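Local atomic coordinates of lumazine protein (Photobacterium kishitanii, PDB entry 3A35), a protein that serves as an antenna in bacterial bioluminescence, carrying a lumazine or flavin chromophore and shifting the luciferase emission to shorter wavelength. Residues Ile11-Ile15 with Leu75-Asn79; Asp19-His24 with Ile67-Arg73; Val41-Asn45 with Lys80-Arg86; Ile102-Val108 with Gly175-Glu181. All blocks are in the same frame, centred on the assembly; numbering follows the deposited sequence.

In the fold
Interactions 1, 2 and 3 belong to the first lumazine-binding barrel and interaction 4 to the second. Strands 8-17 and 22-27 bring interactions 1 and 2 together, with centres about 13 Å apart, where Ile15 CG2 packs 3.7 Å from His24 NE2. Strand 80-84, next to 8-17, pairs with 41-44 in interaction 3, whose centre is about 14 Å from that of interaction 1. Asn179 of interaction 4 is one point where the barrels meet: its OD1 is hydrogen-bonded to Thr71 N of interaction 2 at 2.9 Å, and its ND2 to Asn45 O of interaction 3 at 3.0 Å. Riboflavin touches interactions 2, 3 and 4; the side chain of Leu75 in interaction 1 stays about 12 Å from it.

Interaction 1: residues Ile11-Ile15 with Leu75-Asn79; sequences IIKKI and LEVGN
Two backbone hydrogen bonds tie Ile12 to the loop 75-79: its N donates to Asn79 O at 2.9 Å and nearly straight (170° at the hydrogen), while its O accepts from Gly78 N at 2.8 Å. Ile11 CA adds a CA-H...O contact to the same Asn79 O. The side chain of Ile12 then points to the loop. With CG1 anti to the carbonyl carbon (chi1 -60°) and the chain extended beyond it, Ile12 CD1 arrives 3.8 Å from Leu75 CB, the two side chains crossing at about a right angle, and 3.7 Å from Glu76 O. Residues Glu76 to Asn79 form a type II beta turn, closed by Asn79 N to Glu76 O and with Gly78 at positive phi (92°), and the chain passes directly from it into strand 80-84 of the same barrel. On the strand side, Lys13 and Lys14 form a classic beta bulge opposite Gly25. Val77 lies against the bulge, CG1 being 3.6 Å from Lys13 O, and the Val77 and Ile15 side chains slide past each other in opposite directions, CG2 of Val77 4.2 Å from Ile15 CG1. Ile15 CD1 touches the residue before the turn, 3.5 Å from Leu75 O, whereas the amine of Lys14 bonds to Tyr60 OH.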
# COMPACT_ATOMS: atom_id res chain seq x y z
N ILE A 11 11.92 4.62 -0.58
CA ILE A 11 11.81 6.06 -0.48
C ILE A 11 11.80 6.63 -1.92
O ILE A 11 12.71 6.33 -2.71
CB ILE A 11 12.94 6.58 0.33
CG1 ILE A 11 12.95 6.04 1.80
CG2 ILE A 11 12.90 8.16 0.33
CD1 ILE A 11 11.83 6.58 2.68
N ILE A 12 10.79 7.39 -2.25
CA ILE A 12 10.73 7.92 -3.65
C ILE A 12 11.91 8.88 -3.89
O ILE A 12 12.14 9.82 -3.05
CB ILE A 12 9.44 8.64 -3.89
CG1 ILE A 12 8.22 7.73 -3.70
CG2 ILE A 12 9.44 9.28 -5.30
CD1 ILE A 12 6.94 8.39 -3.90
N LYS A 13 12.70 8.62 -4.90
CA LYS A 13 13.93 9.41 -5.19
C LYS A 13 13.64 10.38 -6.35
O LYS A 13 14.17 11.54 -6.35
CB LYS A 13 15.00 8.43 -5.53
CG LYS A 13 16.30 9.12 -5.78
CD LYS A 13 17.51 8.35 -5.83
CE LYS A 13 18.82 9.17 -5.44
NZ LYS A 13 19.87 8.16 -5.96
N LYS A 14 12.80 10.01 -7.29
CA LYS A 14 12.63 10.78 -8.52
C LYS A 14 11.19 10.56 -9.01
O LYS A 14 10.66 9.46 -8.89
CB LYS A 14 13.50 10.19 -9.70
CG LYS A 14 15.00 10.18 -9.48
CD LYS A 14 15.74 9.75 -10.79
CE LYS A 14 17.28 9.78 -10.64
NZ LYS A 14 17.90 8.92 -11.63
N ILE A 15 10.52 11.58 -9.54
CA ILE A 15 9.20 11.45 -10.15
C ILE A 15 9.26 12.21 -11.48
O ILE A 15 9.57 13.41 -11.51
CB ILE A 15 8.14 11.96 -9.30
CG1 ILE A 15 8.12 11.26 -7.93
CG2 ILE A 15 6.72 11.93 -10.02
CD1 ILE A 15 7.18 11.94 -7.05
N LEU A 75 1.91 11.61 -4.83
CA LEU A 75 3.03 11.45 -3.95
C LEU A 75 4.20 12.38 -4.39
O LEU A 75 4.25 12.92 -5.48
CB LEU A 75 3.51 9.95 -3.93
CG LEU A 75 2.46 8.90 -3.47
CD1 LEU A 75 3.15 7.54 -3.58
CD2 LEU A 75 2.05 9.21 -2.14
N GLU A 76 5.14 12.50 -3.45
CA GLU A 76 6.26 13.44 -3.55
C GLU A 76 7.55 12.75 -3.31
O GLU A 76 7.69 11.77 -2.55
CB GLU A 76 6.08 14.52 -2.43
CG GLU A 76 4.76 15.33 -2.60
CD GLU A 76 4.74 16.28 -3.80
OE1 GLU A 76 3.63 16.86 -3.97
OE2 GLU A 76 5.75 16.46 -4.57
N VAL A 77 8.62 13.35 -3.83
CA VAL A 77 9.94 12.91 -3.57
C VAL A 77 10.17 12.84 -2.04
O VAL A 77 9.76 13.84 -1.36
CB VAL A 77 11.01 13.81 -4.29
CG1 VAL A 77 12.37 13.46 -3.85
CG2 VAL A 77 10.83 13.63 -5.79
N GLY A 78 10.78 11.81 -1.54
CA GLY A 78 11.03 11.55 -0.11
C GLY A 78 9.95 10.71 0.58
O GLY A 78 10.22 10.25 1.72
N ASN A 79 8.73 10.60 -0.02
CA ASN A 79 7.70 9.80 0.64
C ASN A 79 8.15 8.32 0.67
O ASN A 79 8.89 7.80 -0.16
CB ASN A 79 6.41 9.87 -0.13
CG ASN A 79 5.72 11.24 -0.06
OD1 ASN A 79 6.15 12.19 0.77
ND2 ASN A 79 4.70 11.40 -0.78

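Interaction 2: residues Asp19-His24 with Ile67-Arg73; sequences DDTQRH and INTTTFR. With RBF (riboflavin), chain C.
Gln22 and His24 both carry CG anti to the carbonyl carbon (chi1 -67° in Gln22), and from alternate positions of one strand they turn their side chains to the loop 67-73. Beyond CG the glutamine is extended, which brings its amide to the edge of the imidazole: His24 NE2 donates to Gln22 OE1 at 2.8 Å, almost straight at 177°, with the acceptor in the ring plane. This bond fixes which way the amide faces, and NE2 of Gln22 is thereby presented to Arg73 O at 3.2 Å, approaching a lone pair in the carbonyl plane. His24 CE1, at the edge of the imidazole, also comes to 3.4 Å from Phe72 O. The face of His24 receives the edge of the Phe72 ring in an offset edge-to-face pair, with centroids 5.8 Å apart and planes at 81°. His24 ND1 is buried here without a polar partner in the model. Farther along, Ile67 pushes CD1 against the backbone of the turn before the strand, 3.7 Å from Asp20 O. The middle of the loop lines the riboflavin pocket, where Thr69 OG1 lies 2.6 Å from O5' of the ribityl chain. Strand 8-17 flanks the pair through Ile12 and Ile15, which pack on His24; strand 58-63 bonds to the backbones of Gln22 and His24, and Phe72 rests on Cys47 and Leu49 of strand 47-55.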
# COMPACT_ATOMS: atom_id res chain seq x y z
N ASP A 19 1.96 13.55 -17.25
CA ASP A 19 0.51 13.80 -17.38
C ASP A 19 -0.51 12.59 -17.15
O ASP A 19 -1.17 12.48 -16.07
CB ASP A 19 0.26 14.50 -18.73
CG ASP A 19 -1.15 15.08 -18.81
OD1 ASP A 19 -1.42 15.86 -19.76
OD2 ASP A 19 -1.98 14.75 -17.90
N ASP A 20 -0.71 11.71 -18.12
CA ASP A 20 -1.53 10.55 -17.75
C ASP A 20 -0.61 9.37 -17.36
O ASP A 20 -1.04 8.21 -17.24
CB ASP A 20 -2.59 10.21 -18.82
CG ASP A 20 -1.97 9.89 -20.15
OD1 ASP A 20 -0.69 10.05 -20.26
OD2 ASP A 20 -2.72 9.49 -21.08
N THR A 21 0.66 9.63 -17.11
CA THR A 21 1.52 8.54 -16.61
C THR A 21 2.51 9.28 -15.74
O THR A 21 2.75 10.55 -15.90
CB THR A 21 2.17 7.72 -17.72
OG1 THR A 21 3.03 6.62 -17.33
CG2 THR A 21 2.93 8.53 -18.68
N GLN A 22 3.14 8.52 -14.85
CA GLN A 22 4.31 9.04 -14.13
C GLN A 22 5.32 7.96 -14.01
O GLN A 22 4.96 6.78 -13.79
CB GLN A 22 3.95 9.49 -12.74
CG GLN A 22 3.05 10.71 -12.73
CD GLN A 22 2.66 11.21 -11.38
OE1 GLN A 22 3.05 10.64 -10.35
NE2 GLN A 22 2.02 12.38 -11.31
N ARG A 23 6.60 8.28 -13.99
CA ARG A 23 7.63 7.30 -13.68
C ARG A 23 8.23 7.64 -12.35
O ARG A 23 8.72 8.78 -12.15
CB ARG A 23 8.71 7.20 -14.80
CG ARG A 23 9.87 6.33 -14.40
CD ARG A 23 10.80 5.98 -15.55
NE ARG A 23 10.06 5.25 -16.59
CZ ARG A 23 10.64 4.91 -17.76
NH1 ARG A 23 11.88 5.32 -18.01
NH2 ARG A 23 9.89 4.33 -18.68
N HIS A 24 8.17 6.68 -11.41
CA HIS A 24 8.70 6.89 -10.12
C HIS A 24 9.96 6.02 -9.93
O HIS A 24 9.93 4.76 -10.21
CB HIS A 24 7.72 6.44 -9.04
CG HIS A 24 6.56 7.35 -8.90
ND1 HIS A 24 5.90 7.56 -7.72
CD2 HIS A 24 5.95 8.17 -9.81
CE1 HIS A 24 4.90 8.42 -7.89
NE2 HIS A 24 4.88 8.80 -9.18
N ILE A 67 -3.09 4.95 -12.57
CA ILE A 67 -2.91 6.40 -12.16
C ILE A 67 -4.19 7.04 -11.60
O ILE A 67 -4.12 8.02 -10.84
CB ILE A 67 -2.35 7.18 -13.30
CG1 ILE A 67 -1.75 8.48 -12.76
CG2 ILE A 67 -3.46 7.55 -14.28
CD1 ILE A 67 -0.80 9.12 -13.65
N ASN A 68 -5.35 6.54 -12.00
CA ASN A 68 -6.64 7.15 -11.60
C ASN A 68 -7.26 6.57 -10.39
O ASN A 68 -8.34 7.05 -9.92
CB ASN A 68 -7.64 7.00 -12.77
CG ASN A 68 -7.18 7.76 -13.98
OD1 ASN A 68 -7.04 7.22 -15.06
ND2 ASN A 68 -6.92 9.05 -13.76
N THR A 69 -6.68 5.44 -9.83
CA THR A 69 -7.36 4.75 -8.70
C THR A 69 -6.39 4.48 -7.52
O THR A 69 -6.70 3.73 -6.63
CB THR A 69 -7.84 3.36 -9.21
OG1 THR A 69 -6.81 2.73 -9.95
CG2 THR A 69 -9.07 3.58 -10.14
N THR A 70 -5.28 5.24 -7.52
CA THR A 70 -4.25 5.09 -6.46
C THR A 70 -3.69 6.44 -6.06
O THR A 70 -3.97 7.46 -6.73
CB THR A 70 -3.04 4.20 -6.97
OG1 THR A 70 -2.46 4.88 -8.11
CG2 THR A 70 -3.53 2.80 -7.41
N THR A 71 -2.84 6.45 -5.03
CA THR A 71 -2.25 7.71 -4.53
C THR A 71 -1.06 8.17 -5.30
O THR A 71 -0.51 9.29 -4.99
CB THR A 71 -1.98 7.55 -3.03
OG1 THR A 71 -1.03 6.51 -2.93
CG2 THR A 71 -3.24 7.22 -2.29
N PHE A 72 -0.51 7.34 -6.21
CA PHE A 72 0.80 7.70 -6.79
C PHE A 72 0.89 9.13 -7.41
O PHE A 72 1.90 9.80 -7.18
CB PHE A 72 1.18 6.71 -7.85
CG PHE A 72 1.52 5.35 -7.29
CD1 PHE A 72 2.72 5.17 -6.64
CD2 PHE A 72 0.63 4.30 -7.36
CE1 PHE A 72 3.04 3.87 -6.14
CE2 PHE A 72 0.94 3.03 -6.85
CZ PHE A 72 2.12 2.83 -6.21
N ARG A 73 -0.22 9.57 -7.97
CA ARG A 73 -0.23 10.82 -8.76
C ARG A 73 0.19 11.91 -7.86
O ARG A 73 0.91 12.87 -8.36
CB ARG A 73 -1.64 10.97 -9.34
CG ARG A 73 -1.89 12.29 -10.19
CD ARG A 73 -3.21 12.27 -10.89
NE ARG A 73 -4.33 11.68 -10.11
CZ ARG A 73 -5.37 11.05 -10.66
NH1 ARG A 73 -5.40 10.96 -11.98
NH2 ARG A 73 -6.36 10.57 -9.93
N1 RBF C . -0.45 -0.55 -13.35
C2 RBF C . 0.44 0.43 -13.61
O2 RBF C . 0.09 1.65 -13.59
N3 RBF C . 1.78 0.19 -13.86
C4 RBF C . 2.30 -1.13 -13.83
O4 RBF C . 3.51 -1.28 -14.05
C4A RBF C . 1.33 -2.13 -13.63
N5 RBF C . 1.79 -3.49 -13.71
C5A RBF C . 0.84 -4.49 -13.49
C6 RBF C . 1.27 -5.80 -13.70
C7 RBF C . 0.27 -6.79 -13.51
C7M RBF C . 0.74 -8.25 -13.80
C8 RBF C . -1.01 -6.52 -13.12
C8M RBF C . -1.95 -7.63 -12.89
C9 RBF C . -1.43 -5.17 -12.89
C9A RBF C . -0.51 -4.15 -13.18
N10 RBF C . -0.91 -2.77 -13.07
C10 RBF C . 0.02 -1.81 -13.38
C1' RBF C . -2.24 -2.38 -12.85
C2' RBF C . -2.56 -1.88 -11.46
O2' RBF C . -2.17 -2.90 -10.48
C3' RBF C . -3.97 -1.63 -11.30
O3' RBF C . -4.28 -0.60 -12.38
C4' RBF C . -4.33 -0.88 -10.01
O4' RBF C . -4.20 -1.79 -8.89
C5' RBF C . -5.77 -0.36 -10.02
O5' RBF C . -6.07 0.44 -8.87

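Interaction 3: residues Val41-Asn45 with Lys80-Arg86; sequences VMLVN and KVNLEVR. With RBF (riboflavin), chain C.
Leu43 and Glu84 form a hydrogen-bonded antiparallel pair, Leu43 N to Glu84 O at 2.9 Å with Glu84 N returning to Leu43 O, which joins strands 41-44 and 80-84 of the six-stranded barrel of the first lumazine-binding domain. The strands run at 144° to one another. Val44 and Leu83, the adjacent non-hydrogen-bonded pair, send their side chains the same way, and around them the packing is close: Val44 CG1 meets Val81 CG2 at 3.8 Å, while the methionine bends at its last torsion to put Met42 CE 3.8 Å from Leu83 CB. Phe61 of strand 58-63 packs on Met42 and Val44.

The Val41 end is looser. Arg86, which is exposed, gives Val41 O a weak bond from NH2, bent to 125° at the hydrogen, and a water bridges that same oxygen to Arg86 N. Val41 turns CG1 to riboflavin, 3.8 Å from the methyl C7M. At the other end a second water links Asn45 ND2 to Lys80 O, but Asn45 is gripped directly too. Its N donates to Asn82 O on a lone pair, and Asn82 N answers to Asn45 OD1 at 2.9 Å, coming from 42° above the carboxamide plane.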
# COMPACT_ATOMS: atom_id res chain seq x y z
N VAL A 41 6.93 -8.08 -11.02
CA VAL A 41 5.63 -7.50 -10.71
C VAL A 41 5.52 -7.68 -9.20
O VAL A 41 5.53 -8.77 -8.66
CB VAL A 41 4.48 -8.23 -11.43
CG1 VAL A 41 3.17 -7.62 -10.94
CG2 VAL A 41 4.60 -7.93 -12.89
N MET A 42 5.42 -6.60 -8.44
CA MET A 42 5.41 -6.61 -6.97
C MET A 42 4.48 -5.57 -6.49
O MET A 42 3.92 -4.73 -7.33
CB MET A 42 6.82 -6.36 -6.38
CG MET A 42 7.37 -4.95 -6.83
SD MET A 42 8.98 -4.58 -6.09
CE MET A 42 8.56 -4.45 -4.36
N LEU A 43 4.19 -5.59 -5.20
CA LEU A 43 3.31 -4.54 -4.62
C LEU A 43 4.06 -3.34 -4.08
O LEU A 43 4.97 -3.46 -3.27
CB LEU A 43 2.45 -5.10 -3.48
CG LEU A 43 1.61 -6.31 -3.89
CD1 LEU A 43 0.67 -6.60 -2.68
CD2 LEU A 43 0.75 -6.08 -5.14
N VAL A 44 3.61 -2.18 -4.55
CA VAL A 44 4.14 -0.92 -4.02
C VAL A 44 2.92 -0.17 -3.46
O VAL A 44 1.92 0.09 -4.16
CB VAL A 44 4.73 -0.07 -5.19
CG1 VAL A 44 5.24 1.29 -4.53
CG2 VAL A 44 5.87 -0.81 -5.81
N ASN A 45 2.95 0.05 -2.13
CA ASN A 45 1.72 0.51 -1.50
C ASN A 45 0.50 -0.28 -1.87
O ASN A 45 -0.66 0.20 -1.99
CB ASN A 45 1.39 1.97 -1.73
CG ASN A 45 2.28 2.94 -0.95
OD1 ASN A 45 2.84 2.60 0.08
ND2 ASN A 45 2.32 4.20 -1.39
N LYS A 80 7.62 7.64 1.68
CA LYS A 80 7.95 6.24 1.98
C LYS A 80 6.78 5.42 1.46
O LYS A 80 5.60 5.65 1.74
CB LYS A 80 8.04 6.05 3.47
CG LYS A 80 8.21 4.69 3.94
CD LYS A 80 8.75 4.89 5.37
CE LYS A 80 7.93 4.15 6.30
NZ LYS A 80 6.95 5.25 6.76
N VAL A 81 7.14 4.36 0.71
CA VAL A 81 6.16 3.43 0.10
C VAL A 81 6.38 2.03 0.67
O VAL A 81 7.50 1.61 0.93
CB VAL A 81 6.21 3.40 -1.42
CG1 VAL A 81 5.98 4.90 -1.95
CG2 VAL A 81 7.53 2.86 -1.89
N ASN A 82 5.31 1.26 0.84
CA ASN A 82 5.46 -0.15 1.29
C ASN A 82 5.84 -1.01 0.14
O ASN A 82 5.26 -0.87 -0.95
CB ASN A 82 4.11 -0.57 1.85
CG ASN A 82 3.74 0.20 3.12
OD1 ASN A 82 4.67 0.67 3.83
ND2 ASN A 82 2.47 0.25 3.44
N LEU A 83 6.71 -1.99 0.37
CA LEU A 83 7.15 -2.95 -0.68
C LEU A 83 6.84 -4.39 -0.29
O LEU A 83 7.13 -4.77 0.87
CB LEU A 83 8.68 -2.83 -0.88
CG LEU A 83 9.15 -1.40 -1.24
CD1 LEU A 83 10.69 -1.34 -1.26
CD2 LEU A 83 8.53 -0.93 -2.61
N GLU A 84 6.36 -5.18 -1.23
CA GLU A 84 6.20 -6.64 -0.98
C GLU A 84 6.44 -7.38 -2.30
O GLU A 84 5.79 -7.12 -3.33
CB GLU A 84 4.84 -6.98 -0.49
CG GLU A 84 4.71 -8.49 -0.13
CD GLU A 84 3.34 -8.91 0.27
OE1 GLU A 84 2.37 -8.17 0.39
OE2 GLU A 84 3.23 -10.21 0.34
N VAL A 85 7.43 -8.27 -2.26
CA VAL A 85 7.72 -9.18 -3.41
C VAL A 85 6.93 -10.45 -3.21
O VAL A 85 6.65 -10.85 -2.11
CB VAL A 85 9.22 -9.42 -3.44
CG1 VAL A 85 9.60 -10.43 -4.60
CG2 VAL A 85 9.94 -8.12 -3.63
N ARG A 86 6.47 -11.03 -4.27
CA ARG A 86 5.64 -12.25 -4.17
C ARG A 86 6.36 -13.37 -3.43
O ARG A 86 7.59 -13.46 -3.54
CB ARG A 86 5.15 -12.77 -5.50
CG ARG A 86 6.11 -13.29 -6.41
CD ARG A 86 5.30 -13.88 -7.61
NE ARG A 86 5.01 -12.66 -8.39
CZ ARG A 86 3.80 -12.15 -8.54
NH1 ARG A 86 2.76 -12.71 -7.94
NH2 ARG A 86 3.65 -11.03 -9.20
N1 RBF C . -0.45 -0.55 -13.35
C2 RBF C . 0.44 0.43 -13.61
O2 RBF C . 0.09 1.65 -13.59
N3 RBF C . 1.78 0.19 -13.86
C4 RBF C . 2.30 -1.13 -13.83
O4 RBF C . 3.51 -1.28 -14.05
C4A RBF C . 1.33 -2.13 -13.63
N5 RBF C . 1.79 -3.49 -13.71
C5A RBF C . 0.84 -4.49 -13.49
C6 RBF C . 1.27 -5.80 -13.70
C7 RBF C . 0.27 -6.79 -13.51
C7M RBF C . 0.74 -8.25 -13.80
C8 RBF C . -1.01 -6.52 -13.12
C8M RBF C . -1.95 -7.63 -12.89
C9 RBF C . -1.43 -5.17 -12.89
C9A RBF C . -0.51 -4.15 -13.18
N10 RBF C . -0.91 -2.77 -13.07
C10 RBF C . 0.02 -1.81 -13.38
C1' RBF C . -2.24 -2.38 -12.85
C2' RBF C . -2.56 -1.88 -11.46
O2' RBF C . -2.17 -2.90 -10.48
C3' RBF C . -3.97 -1.63 -11.30
O3' RBF C . -4.28 -0.60 -12.38
C4' RBF C . -4.33 -0.88 -10.01
O4' RBF C . -4.20 -1.79 -8.89
C5' RBF C . -5.77 -0.36 -10.02
O5' RBF C . -6.07 0.44 -8.87
O HOH W 1 7.12 -9.92 -6.74
O HOH W 2 3.41 6.46 0.14

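Interaction 4: residues Ile102-Val108 with Gly175-Glu181; sequences IKGVATV and GSDVNVE. With RBF (riboflavin), chain C.
The ribityl end of the riboflavin pocket meets the second lumazine-binding barrel at Ile102, just before strand 104-114 pairs antiparallel with strand 177-182. Ile102 holds the ligand by its backbone: N donates to O4' of riboflavin at 2.9 Å, and O accepts from O5' at 2.6 Å. Ile102 CD1 meets Asn179 CB at 3.6 Å, with the two side chains crossing at about a right angle. Next comes a classic beta bulge, Lys103 and Gly104 both facing Val180. Lys103 N gives Val180 O a 2.8 Å bond, whereas that from Gly104 N is weak. Regular pairing follows through Ala106 and Val178, whose N and O atoms are bonded both ways, and Ala106 CB packs 3.6 Å from Val180 CG2. On the face carrying Val105, Thr107 OG1 donates to Asp177 OD1 at 2.8 Å; chi1 of -62° sets the hydroxyl beside its own backbone N, and it meets the carboxylate on the anti side, 30° out of plane. Val108 closes the ladder with two bonds, N to Ser176 O and O from Gly175 N. Strand 137-140 lies on the other edge of 177-182, Ile138 and Ile140 packing on Val180, while the Asn179 amide joins the first barrel through Thr71 and through Asn45, just after strand 41-44.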
# COMPACT_ATOMS: atom_id res chain seq x y z
N ILE A 102 -5.82 -2.32 -6.57
CA ILE A 102 -6.40 -1.39 -5.65
C ILE A 102 -7.80 -0.92 -6.19
O ILE A 102 -7.94 -0.55 -7.33
CB ILE A 102 -5.43 -0.15 -5.54
CG1 ILE A 102 -4.05 -0.58 -4.92
CG2 ILE A 102 -6.05 1.01 -4.87
CD1 ILE A 102 -4.26 -1.22 -3.57
N LYS A 103 -8.71 -0.95 -5.29
CA LYS A 103 -10.12 -0.53 -5.60
C LYS A 103 -10.25 0.95 -5.68
O LYS A 103 -11.13 1.44 -6.44
CB LYS A 103 -11.05 -1.11 -4.57
CG LYS A 103 -10.95 -2.61 -4.57
CD LYS A 103 -10.87 -3.27 -5.96
CE LYS A 103 -10.98 -4.79 -5.80
NZ LYS A 103 -10.33 -5.53 -6.94
N GLY A 104 -9.53 1.72 -4.89
CA GLY A 104 -9.58 3.17 -5.07
C GLY A 104 -8.89 3.79 -3.86
O GLY A 104 -8.32 3.11 -2.97
N VAL A 105 -8.86 5.12 -3.82
CA VAL A 105 -8.28 5.88 -2.76
C VAL A 105 -9.28 6.17 -1.67
O VAL A 105 -10.45 6.52 -1.93
CB VAL A 105 -7.71 7.14 -3.34
CG1 VAL A 105 -7.12 8.00 -2.28
CG2 VAL A 105 -6.60 6.88 -4.30
N ALA A 106 -8.82 6.10 -0.47
CA ALA A 106 -9.61 6.62 0.74
C ALA A 106 -8.78 7.52 1.58
O ALA A 106 -7.57 7.76 1.30
CB ALA A 106 -10.20 5.46 1.54
N THR A 107 -9.28 8.10 2.70
CA THR A 107 -8.54 9.15 3.37
C THR A 107 -8.62 8.90 4.86
O THR A 107 -9.72 8.64 5.39
CB THR A 107 -9.20 10.51 3.05
OG1 THR A 107 -9.10 10.70 1.64
CG2 THR A 107 -8.47 11.66 3.69
N VAL A 108 -7.54 9.03 5.53
CA VAL A 108 -7.44 8.82 7.02
C VAL A 108 -8.30 9.94 7.67
O VAL A 108 -8.04 11.13 7.50
CB VAL A 108 -6.04 8.87 7.46
CG1 VAL A 108 -5.91 8.85 8.99
CG2 VAL A 108 -5.25 7.70 6.85
N GLY A 175 -6.21 13.21 7.03
CA GLY A 175 -6.08 13.68 5.68
C GLY A 175 -5.14 12.93 4.74
O GLY A 175 -5.12 13.25 3.55
N SER A 176 -4.38 11.98 5.29
CA SER A 176 -3.53 11.13 4.42
C SER A 176 -4.41 10.30 3.52
O SER A 176 -5.31 9.61 3.96
CB SER A 176 -2.69 10.24 5.27
OG SER A 176 -1.70 10.98 5.96
N ASP A 177 -4.13 10.30 2.23
CA ASP A 177 -4.71 9.37 1.27
C ASP A 177 -3.99 8.06 1.28
O ASP A 177 -2.79 7.95 1.48
CB ASP A 177 -4.73 9.91 -0.13
CG ASP A 177 -5.76 11.06 -0.34
OD1 ASP A 177 -6.65 11.32 0.49
OD2 ASP A 177 -5.66 11.70 -1.38
N VAL A 178 -4.80 6.98 1.10
CA VAL A 178 -4.29 5.56 1.13
C VAL A 178 -4.93 4.79 -0.00
O VAL A 178 -6.03 5.07 -0.45
CB VAL A 178 -4.60 4.90 2.47
CG1 VAL A 178 -3.95 5.57 3.63
CG2 VAL A 178 -6.12 4.79 2.72
N ASN A 179 -4.19 3.76 -0.44
CA ASN A 179 -4.73 2.77 -1.43
C ASN A 179 -5.48 1.70 -0.69
O ASN A 179 -4.94 1.05 0.22
CB ASN A 179 -3.57 2.06 -2.15
CG ASN A 179 -2.77 3.01 -3.05
OD1 ASN A 179 -3.31 4.05 -3.55
ND2 ASN A 179 -1.55 2.65 -3.39
N VAL A 180 -6.75 1.49 -1.10
CA VAL A 180 -7.57 0.39 -0.44
C VAL A 180 -7.78 -0.74 -1.40
O VAL A 180 -8.12 -0.53 -2.62
CB VAL A 180 -8.93 1.04 -0.02
CG1 VAL A 180 -9.87 -0.08 0.57
CG2 VAL A 180 -8.77 2.24 0.86
N GLU A 181 -7.55 -1.95 -0.87
CA GLU A 181 -7.88 -3.18 -1.62
C GLU A 181 -8.93 -3.87 -0.75
O GLU A 181 -8.69 -4.29 0.37
CB GLU A 181 -6.72 -4.14 -1.90
CG GLU A 181 -7.24 -5.36 -2.68
CD GLU A 181 -6.23 -6.22 -3.15
OE1 GLU A 181 -5.03 -6.01 -3.16
OE2 GLU A 181 -6.66 -7.36 -3.54
N1 RBF C . -0.45 -0.55 -13.35
C2 RBF C . 0.44 0.43 -13.61
O2 RBF C . 0.09 1.65 -13.59
N3 RBF C . 1.78 0.19 -13.86
C4 RBF C . 2.30 -1.13 -13.83
O4 RBF C . 3.51 -1.28 -14.05
C4A RBF C . 1.33 -2.13 -13.63
N5 RBF C . 1.79 -3.49 -13.71
C5A RBF C . 0.84 -4.49 -13.49
C6 RBF C . 1.27 -5.80 -13.70
C7 RBF C . 0.27 -6.79 -13.51
C7M RBF C . 0.74 -8.25 -13.80
C8 RBF C . -1.01 -6.52 -13.12
C8M RBF C . -1.95 -7.63 -12.89
C9 RBF C . -1.43 -5.17 -12.89
C9A RBF C . -0.51 -4.15 -13.18
N10 RBF C . -0.91 -2.77 -13.07
C10 RBF C . 0.02 -1.81 -13.38
C1' RBF C . -2.24 -2.38 -12.85
C2' RBF C . -2.56 -1.88 -11.46
O2' RBF C . -2.17 -2.90 -10.48
C3' RBF C . -3.97 -1.63 -11.30
O3' RBF C . -4.28 -0.60 -12.38
C4' RBF C . -4.33 -0.88 -10.01
O4' RBF C . -4.20 -1.79 -8.89
C5' RBF C . -5.77 -0.36 -10.02
O5' RBF C . -6.07 0.44 -8.87